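Local coordinates for E2A dna-binding protein (Human adenovirus 5, PDB 2WB0) that binds single-stranded DNA and supports strand-displacement replication of the viral genome, unwinding the template without ATP through its capacity to form multimers, at residues K10-A15 / A30-L35; A190-A195 / L242-L247. All blocks are in the same frame, centred on the assembly; numbering follows the deposited sequence.

How the interactions relate
Interaction 1 (10-15 with 30-35) belongs to the all-alpha part of the protein, where the turn after helix 26-31 folds back against the earlier helix 7-21. Interaction 2 (190-195 with 242-247) lies in the zinc-binding part and joins helix 189-206 to a strand that follows much later in the chain. The two are in series along the chain and sit on opposite sides of its centre, their centres 40 Å apart and their nearest atoms about 27 Å apart. Interaction 1 lies away from the zinc sites. In interaction 2 the side chain of A192 is about 11 Å from that of C111, a zinc ligand, and about 13 Å from a bound zinc ion.

Interaction 1. Residues K10-A15 / A30-L35; sequences KGMEAA and ANFKLL
A Met-aromatic contact between M12 and F32 pins the turn that follows helix 26-31 against helix 7-21. M12 SD lies 5.1 Å from the centroid of the F32 ring, and the line between them runs 63° off the ring normal, an oblique approach. The M12 chain is bent at both chi2 and chi3, which folds the SD–CE end over the turn: CE comes to 3.3 Å from F32 O. SD lies against the backbone of the turn, 3.7 Å from K33 C, and is 3.9 Å from L34 CB. A flexible, polarisable thioether suits this place, because it can follow backbone, aliphatic and aromatic surfaces at once. This is a helix packed against the loop leaving a second helix, within the all-alpha part of the DNA-binding protein, and F32 is the first residue to depart from helical backbone angles. Its CG is anti to the backbone N (chi1 -175°), and the ring beyond reaches A15, whose CB sits 3.4 Å from F32 CE2; the small alanine lets the ring come close to the helix. L34 N lies 3.4 Å above one face of that ring, offset toward the rim, as the chain turns back. From there the isobutyl group of L34 extends to the helix, with CD1 at 3.9 Å from G11 CA; glycine, having no side chain, leaves the helix surface low enough for this approach. Helix 40-53 adds A41 and L42 around F32, and W8 meets the side chain of L34. W8 NE1 also hydrogen-bonds to K33 O, while Q38 OE1 takes the N-H groups of K33 and L35.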
ATOM      1  N   LYS A  10       3.237 -26.294  15.265  1.00 25.60           N
ATOM      2  CA  LYS A  10       1.821 -26.247  14.863  1.00 25.59           C
ATOM      3  C   LYS A  10       1.709 -25.433  13.542  1.00 25.85           C
ATOM      4  O   LYS A  10       1.115 -25.899  12.554  1.00 27.92           O
ATOM      5  CB  LYS A  10       1.012 -25.624  15.970  1.00 26.93           C
ATOM      6  CG  LYS A  10      -0.405 -25.264  15.555  1.00 26.89           C
ATOM      7  CD  LYS A  10      -1.229 -24.822  16.702  1.00 28.63           C
ATOM      8  CE  LYS A  10      -2.699 -24.844  16.307  1.00 29.11           C
ATOM      9  NZ  LYS A  10      -3.386 -23.915  17.228  1.00 30.13           N
ATOM     10  N   GLY A  11       2.362 -24.264  13.506  1.00 26.06           N
ATOM     11  CA  GLY A  11       2.528 -23.470  12.261  1.00 23.07           C
ATOM     12  C   GLY A  11       3.072 -24.273  11.119  1.00 23.76           C
ATOM     13  O   GLY A  11       2.537 -24.235   9.974  1.00 24.53           O
ATOM     14  N   MET A  12       4.163 -24.994  11.375  1.00 22.50           N
ATOM     15  CA  MET A  12       4.834 -25.722  10.311  1.00 22.94           C
ATOM     16  C   MET A  12       3.893 -26.760   9.694  1.00 23.11           C
ATOM     17  O   MET A  12       3.906 -26.990   8.503  1.00 23.52           O
ATOM     18  CB  MET A  12       6.120 -26.389  10.823  1.00 22.59           C
ATOM     19  CG  MET A  12       7.277 -25.367  11.017  1.00 23.62           C
ATOM     20  SD  MET A  12       7.933 -24.947   9.379  1.00 23.08           S
ATOM     21  CE  MET A  12       8.806 -26.393   8.839  1.00 23.82           C
ATOM     22  N   GLU A  13       3.120 -27.427  10.538  1.00 23.86           N
ATOM     23  CA  GLU A  13       2.206 -28.453  10.059  1.00 23.92           C
ATOM     24  C   GLU A  13       1.145 -27.888   9.090  1.00 22.39           C
ATOM     25  O   GLU A  13       0.931 -28.436   7.972  1.00 23.43           O
ATOM     26  CB  GLU A  13       1.521 -29.092  11.274  1.00 24.15           C
ATOM     27  CG  GLU A  13       0.637 -30.302  10.922  1.00 28.16           C
ATOM     28  CD  GLU A  13      -0.167 -30.797  12.166  1.00 33.17           C
ATOM     29  OE1 GLU A  13      -0.569 -29.960  13.023  1.00 36.91           O
ATOM     30  OE2 GLU A  13      -0.375 -32.019  12.297  1.00 34.50           O
ATOM     31  N   ALA A  14       0.523 -26.817   9.521  1.00 22.33           N
ATOM     32  CA  ALA A  14      -0.544 -26.119   8.753  1.00 22.93           C
ATOM     33  C   ALA A  14       0.036 -25.661   7.411  1.00 23.04           C
ATOM     34  O   ALA A  14      -0.574 -25.888   6.321  1.00 24.28           O
ATOM     35  CB  ALA A  14      -1.043 -24.982   9.546  1.00 21.77           C
ATOM     36  N   ALA A  15       1.268 -25.134   7.454  1.00 23.34           N
ATOM     37  CA  ALA A  15       1.883 -24.543   6.269  1.00 22.68           C
ATOM     38  C   ALA A  15       2.230 -25.656   5.316  1.00 23.58           C
ATOM     39  O   ALA A  15       1.991 -25.575   4.107  1.00 21.58           O
ATOM     40  CB  ALA A  15       3.169 -23.672   6.664  1.00 23.20           C
ATOM     41  N   ALA A  30      10.831 -27.823   1.034  1.00 27.75           N
ATOM     42  CA  ALA A  30      11.900 -28.454   1.835  1.00 27.98           C
ATOM     43  C   ALA A  30      12.501 -27.398   2.746  1.00 28.36           C
ATOM     44  O   ALA A  30      12.785 -27.644   3.932  1.00 28.92           O
ATOM     45  CB  ALA A  30      13.007 -28.980   0.893  1.00 28.66           C
ATOM     46  N   ASN A  31      12.698 -26.209   2.170  1.00 27.27           N
ATOM     47  CA  ASN A  31      13.416 -25.160   2.860  1.00 26.43           C
ATOM     48  C   ASN A  31      12.567 -24.275   3.737  1.00 25.15           C
ATOM     49  O   ASN A  31      13.114 -23.520   4.525  1.00 24.49           O
ATOM     50  CB  ASN A  31      14.223 -24.354   1.868  1.00 27.46           C
ATOM     51  CG  ASN A  31      15.303 -25.184   1.235  1.00 31.59           C
ATOM     52  OD1 ASN A  31      15.529 -25.122   0.010  1.00 35.99           O
ATOM     53  ND2 ASN A  31      15.960 -26.011   2.055  1.00 30.99           N
ATOM     54  N   PHE A  32      11.237 -24.369   3.638  1.00 23.50           N
ATOM     55  CA  PHE A  32      10.391 -23.510   4.471  1.00 22.18           C
ATOM     56  C   PHE A  32      10.534 -23.819   5.984  1.00 21.98           C
ATOM     57  O   PHE A  32      10.465 -24.992   6.401  1.00 21.26           O
ATOM     58  CB  PHE A  32       8.934 -23.687   4.030  1.00 22.02           C
ATOM     59  CG  PHE A  32       7.992 -22.773   4.716  1.00 22.02           C
ATOM     60  CD1 PHE A  32       7.865 -21.439   4.275  1.00 19.23           C
ATOM     61  CD2 PHE A  32       7.224 -23.214   5.784  1.00 19.95           C
ATOM     62  CE1 PHE A  32       6.995 -20.571   4.920  1.00 19.81           C
ATOM     63  CE2 PHE A  32       6.331 -22.362   6.425  1.00 16.90           C
ATOM     64  CZ  PHE A  32       6.212 -21.035   5.994  1.00 23.12           C
ATOM     65  N   LYS A  33      10.663 -22.785   6.809  1.00 19.59           N
ATOM     66  CA  LYS A  33      10.891 -22.909   8.265  1.00 20.80           C
ATOM     67  C   LYS A  33      10.033 -21.914   9.033  1.00 18.89           C
ATOM     68  O   LYS A  33      10.315 -21.584  10.188  1.00 20.17           O
ATOM     69  CB  LYS A  33      12.385 -22.675   8.625  1.00 20.54           C
ATOM     70  CG  LYS A  33      13.386 -23.722   8.116  1.00 20.29           C
ATOM     71  CD  LYS A  33      13.049 -25.191   8.574  1.00 22.50           C
ATOM     72  CE  LYS A  33      14.146 -26.184   8.068  1.00 22.21           C
ATOM     73  NZ  LYS A  33      13.905 -27.633   8.682  1.00 24.49           N
ATOM     74  N   LEU A  34       8.943 -21.461   8.408  1.00 19.20           N
ATOM     75  CA  LEU A  34       8.026 -20.522   9.044  1.00 17.18           C
ATOM     76  C   LEU A  34       8.742 -19.251   9.540  1.00 16.15           C
ATOM     77  O   LEU A  34       8.335 -18.655  10.502  1.00 15.35           O
ATOM     78  CB  LEU A  34       7.334 -21.231  10.198  1.00 19.19           C
ATOM     79  CG  LEU A  34       5.843 -21.131  10.488  1.00 21.51           C
ATOM     80  CD1 LEU A  34       5.506 -20.963  12.027  1.00 23.42           C
ATOM     81  CD2 LEU A  34       4.977 -20.314   9.562  1.00 21.33           C
ATOM     82  N   LEU A  35       9.822 -18.849   8.882  1.00 14.33           N
ATOM     83  CA  LEU A  35      10.565 -17.690   9.315  1.00 15.69           C
ATOM     84  C   LEU A  35       9.999 -16.427   8.667  1.00 16.71           C
ATOM     85  O   LEU A  35       9.403 -16.515   7.599  1.00 17.55           O
ATOM     86  CB  LEU A  35      12.006 -17.850   8.857  1.00 15.42           C
ATOM     87  CG  LEU A  35      13.113 -18.398   9.789  1.00 21.78           C
ATOM     88  CD1 LEU A  35      12.840 -18.605  11.241  1.00 19.70           C
ATOM     89  CD2 LEU A  35      14.030 -19.387   9.183  1.00 21.62           C
TER

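Interaction 2. Residues A190-A195 / L242-L247; sequences AKAQVA and LTPFAL
The pyrrolidine ring of P244 sits against the backbone of helix 189-206, with P244 CG 3.7 Å from A192 CA. P244 CB touches A195 CB at 3.9 Å, so two alanines about one helical turn apart give the compact proline a shallow seat. F245, the next residue, has its CB turned away from the helix, and its ring meets that of F61. Helix and strand axes run nearly perpendicular, at 91°, and approach to 7.7 Å, a close spacing that small residues permit. K191 crosses P244 obliquely and runs on toward A246, with K191 CD 4.2 Å from A246 CB. Its CG is anti to the backbone N (chi1 -174°), and the chain, bent at chi2 and chi3, brings CE to 3.8 Å from P244 O. Strand 242-246 is an outermost strand of its antiparallel sheet within this chain, pairing with 271-276, and F186 also touches both A192 and P244. A water accepts hydrogen bonds from K191 NZ and A246 N, each 3.0 Å away. Its oxygen thus links the ammonium indirectly to the strand N-H, and the positive charge would be expected to favour a water turned with its oxygen toward the lysine and its hydrogens away.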
ATOM      1  N   ALA A 190      -7.966  17.573  -6.164  1.00 19.90           N
ATOM      2  CA  ALA A 190      -9.293  17.088  -6.500  1.00 20.28           C
ATOM      3  C   ALA A 190      -9.284  15.611  -6.920  1.00 19.23           C
ATOM      4  O   ALA A 190     -10.145  14.829  -6.520  1.00 19.11           O
ATOM      5  CB  ALA A 190      -9.947  18.004  -7.605  1.00 21.00           C
ATOM      6  N   LYS A 191      -8.335  15.243  -7.775  1.00 19.52           N
ATOM      7  CA  LYS A 191      -8.192  13.857  -8.179  1.00 19.50           C
ATOM      8  C   LYS A 191      -7.858  12.935  -6.952  1.00 17.24           C
ATOM      9  O   LYS A 191      -8.326  11.796  -6.892  1.00 17.32           O
ATOM     10  CB  LYS A 191      -7.042  13.715  -9.205  1.00 19.37           C
ATOM     11  CG  LYS A 191      -6.986  12.301  -9.743  1.00 22.70           C
ATOM     12  CD  LYS A 191      -6.504  12.289 -11.165  1.00 32.05           C
ATOM     13  CE  LYS A 191      -5.072  12.089 -11.331  1.00 35.71           C
ATOM     14  NZ  LYS A 191      -4.868  12.635 -12.740  1.00 39.56           N
ATOM     15  N   ALA A 192      -6.989  13.398  -6.040  1.00 16.45           N
ATOM     16  CA  ALA A 192      -6.703  12.637  -4.823  1.00 15.35           C
ATOM     17  C   ALA A 192      -7.986  12.398  -4.068  1.00 15.26           C
ATOM     18  O   ALA A 192      -8.223  11.279  -3.599  1.00 14.90           O
ATOM     19  CB  ALA A 192      -5.706  13.335  -3.911  1.00 16.21           C
ATOM     20  N   GLN A 193      -8.810  13.439  -3.909  1.00 15.12           N
ATOM     21  CA  GLN A 193      -9.989  13.202  -3.113  1.00 15.44           C
ATOM     22  C   GLN A 193     -10.914  12.205  -3.814  1.00 15.32           C
ATOM     23  O   GLN A 193     -11.493  11.359  -3.178  1.00 16.87           O
ATOM     24  CB  GLN A 193     -10.750  14.462  -2.726  1.00 15.38           C
ATOM     25  CG  GLN A 193     -11.934  14.076  -1.727  1.00 18.09           C
ATOM     26  CD  GLN A 193     -12.443  15.277  -0.902  1.00 23.74           C
ATOM     27  OE1 GLN A 193     -12.215  15.376   0.341  1.00 21.82           O
ATOM     28  NE2 GLN A 193     -13.146  16.188  -1.584  1.00 17.75           N
ATOM     29  N   VAL A 194     -11.040  12.289  -5.118  1.00 15.18           N
ATOM     30  CA  VAL A 194     -11.836  11.246  -5.825  1.00 14.46           C
ATOM     31  C   VAL A 194     -11.370   9.838  -5.441  1.00 13.49           C
ATOM     32  O   VAL A 194     -12.186   8.985  -5.137  1.00 13.94           O
ATOM     33  CB  VAL A 194     -11.755  11.440  -7.334  1.00 15.32           C
ATOM     34  CG1 VAL A 194     -12.392  10.222  -8.046  1.00 13.62           C
ATOM     35  CG2 VAL A 194     -12.514  12.688  -7.745  1.00 15.74           C
ATOM     36  N   ALA A 195     -10.048   9.584  -5.430  1.00 14.96           N
ATOM     37  CA  ALA A 195      -9.510   8.229  -5.095  1.00 13.80           C
ATOM     38  C   ALA A 195      -9.774   7.776  -3.647  1.00 13.61           C
ATOM     39  O   ALA A 195      -9.983   6.555  -3.351  1.00 12.79           O
ATOM     40  CB  ALA A 195      -7.976   8.213  -5.371  1.00 14.01           C
ATOM     41  N   LEU A 242       1.995   6.978  -2.247  1.00 10.56           N
ATOM     42  CA  LEU A 242       0.538   6.929  -2.501  1.00 12.27           C
ATOM     43  C   LEU A 242       0.224   7.919  -3.572  1.00 13.24           C
ATOM     44  O   LEU A 242       0.468   9.108  -3.400  1.00 14.87           O
ATOM     45  CB  LEU A 242      -0.238   7.318  -1.193  1.00 14.60           C
ATOM     46  CG  LEU A 242      -1.706   6.942  -1.125  1.00 14.85           C
ATOM     47  CD1 LEU A 242      -2.139   7.013   0.372  1.00 14.91           C
ATOM     48  CD2 LEU A 242      -2.553   7.907  -1.974  1.00 15.74           C
ATOM     49  N   THR A 243      -0.296   7.446  -4.714  1.00 13.63           N
ATOM     50  CA  THR A 243      -0.529   8.333  -5.851  1.00 13.39           C
ATOM     51  C   THR A 243      -1.921   8.029  -6.424  1.00 13.56           C
ATOM     52  O   THR A 243      -2.243   6.861  -6.677  1.00 14.81           O
ATOM     53  CB  THR A 243       0.550   8.076  -6.985  1.00 14.15           C
ATOM     54  OG1 THR A 243       1.834   8.217  -6.389  1.00 13.35           O
ATOM     55  CG2 THR A 243       0.423   9.160  -8.197  1.00 13.36           C
ATOM     56  N   PRO A 244      -2.753   9.056  -6.639  1.00 13.28           N
ATOM     57  CA  PRO A 244      -4.032   8.757  -7.291  1.00 13.67           C
ATOM     58  C   PRO A 244      -3.869   8.601  -8.842  1.00 15.60           C
ATOM     59  O   PRO A 244      -3.168   9.444  -9.450  1.00 14.37           O
ATOM     60  CB  PRO A 244      -4.907   9.965  -6.956  1.00 14.89           C
ATOM     61  CG  PRO A 244      -3.891  11.118  -6.623  1.00 15.47           C
ATOM     62  CD  PRO A 244      -2.640  10.453  -6.114  1.00 14.99           C
ATOM     63  N   PHE A 245      -4.457   7.558  -9.433  1.00 14.12           N
ATOM     64  CA  PHE A 245      -4.446   7.375 -10.907  1.00 17.06           C
ATOM     65  C   PHE A 245      -5.886   7.463 -11.427  1.00 16.80           C
ATOM     66  O   PHE A 245      -6.768   6.796 -10.898  1.00 15.47           O
ATOM     67  CB  PHE A 245      -3.949   5.980 -11.291  1.00 17.20           C
ATOM     68  CG  PHE A 245      -2.452   5.770 -11.187  1.00 21.92           C
ATOM     69  CD1 PHE A 245      -1.690   6.315 -10.171  1.00 19.51           C
ATOM     70  CD2 PHE A 245      -1.813   4.883 -12.102  1.00 28.69           C
ATOM     71  CE1 PHE A 245      -0.282   6.166 -10.126  1.00 21.49           C
ATOM     72  CE2 PHE A 245      -0.417   4.644 -12.043  1.00 29.72           C
ATOM     73  CZ  PHE A 245       0.350   5.281 -11.018  1.00 28.86           C
ATOM     74  N   ALA A 246      -6.132   8.264 -12.471  1.00 15.16           N
ATOM     75  CA  ALA A 246      -7.467   8.356 -13.049  1.00 15.81           C
ATOM     76  C   ALA A 246      -7.859   7.046 -13.701  1.00 16.89           C
ATOM     77  O   ALA A 246      -6.980   6.362 -14.284  1.00 15.58           O
ATOM     78  CB  ALA A 246      -7.494   9.514 -14.141  1.00 16.06           C
ATOM     79  N   LEU A 247      -9.133   6.675 -13.600  1.00 17.87           N
ATOM     80  CA  LEU A 247      -9.669   5.572 -14.401  1.00 21.67           C
ATOM     81  C   LEU A 247     -10.264   6.296 -15.613  1.00 25.77           C
ATOM     82  O   LEU A 247     -11.429   6.698 -15.594  1.00 26.22           O
ATOM     83  CB  LEU A 247     -10.759   4.754 -13.701  1.00 19.68           C
ATOM     84  CG  LEU A 247     -10.276   4.013 -12.404  1.00 20.12           C
ATOM     85  CD1 LEU A 247     -11.462   3.573 -11.611  1.00 22.01           C
ATOM     86  CD2 LEU A 247      -9.471   2.831 -12.821  1.00 16.29           C
TER
HETATM   87  O   HOH W   1      -3.924   9.929 -13.642  1.00 18.06           O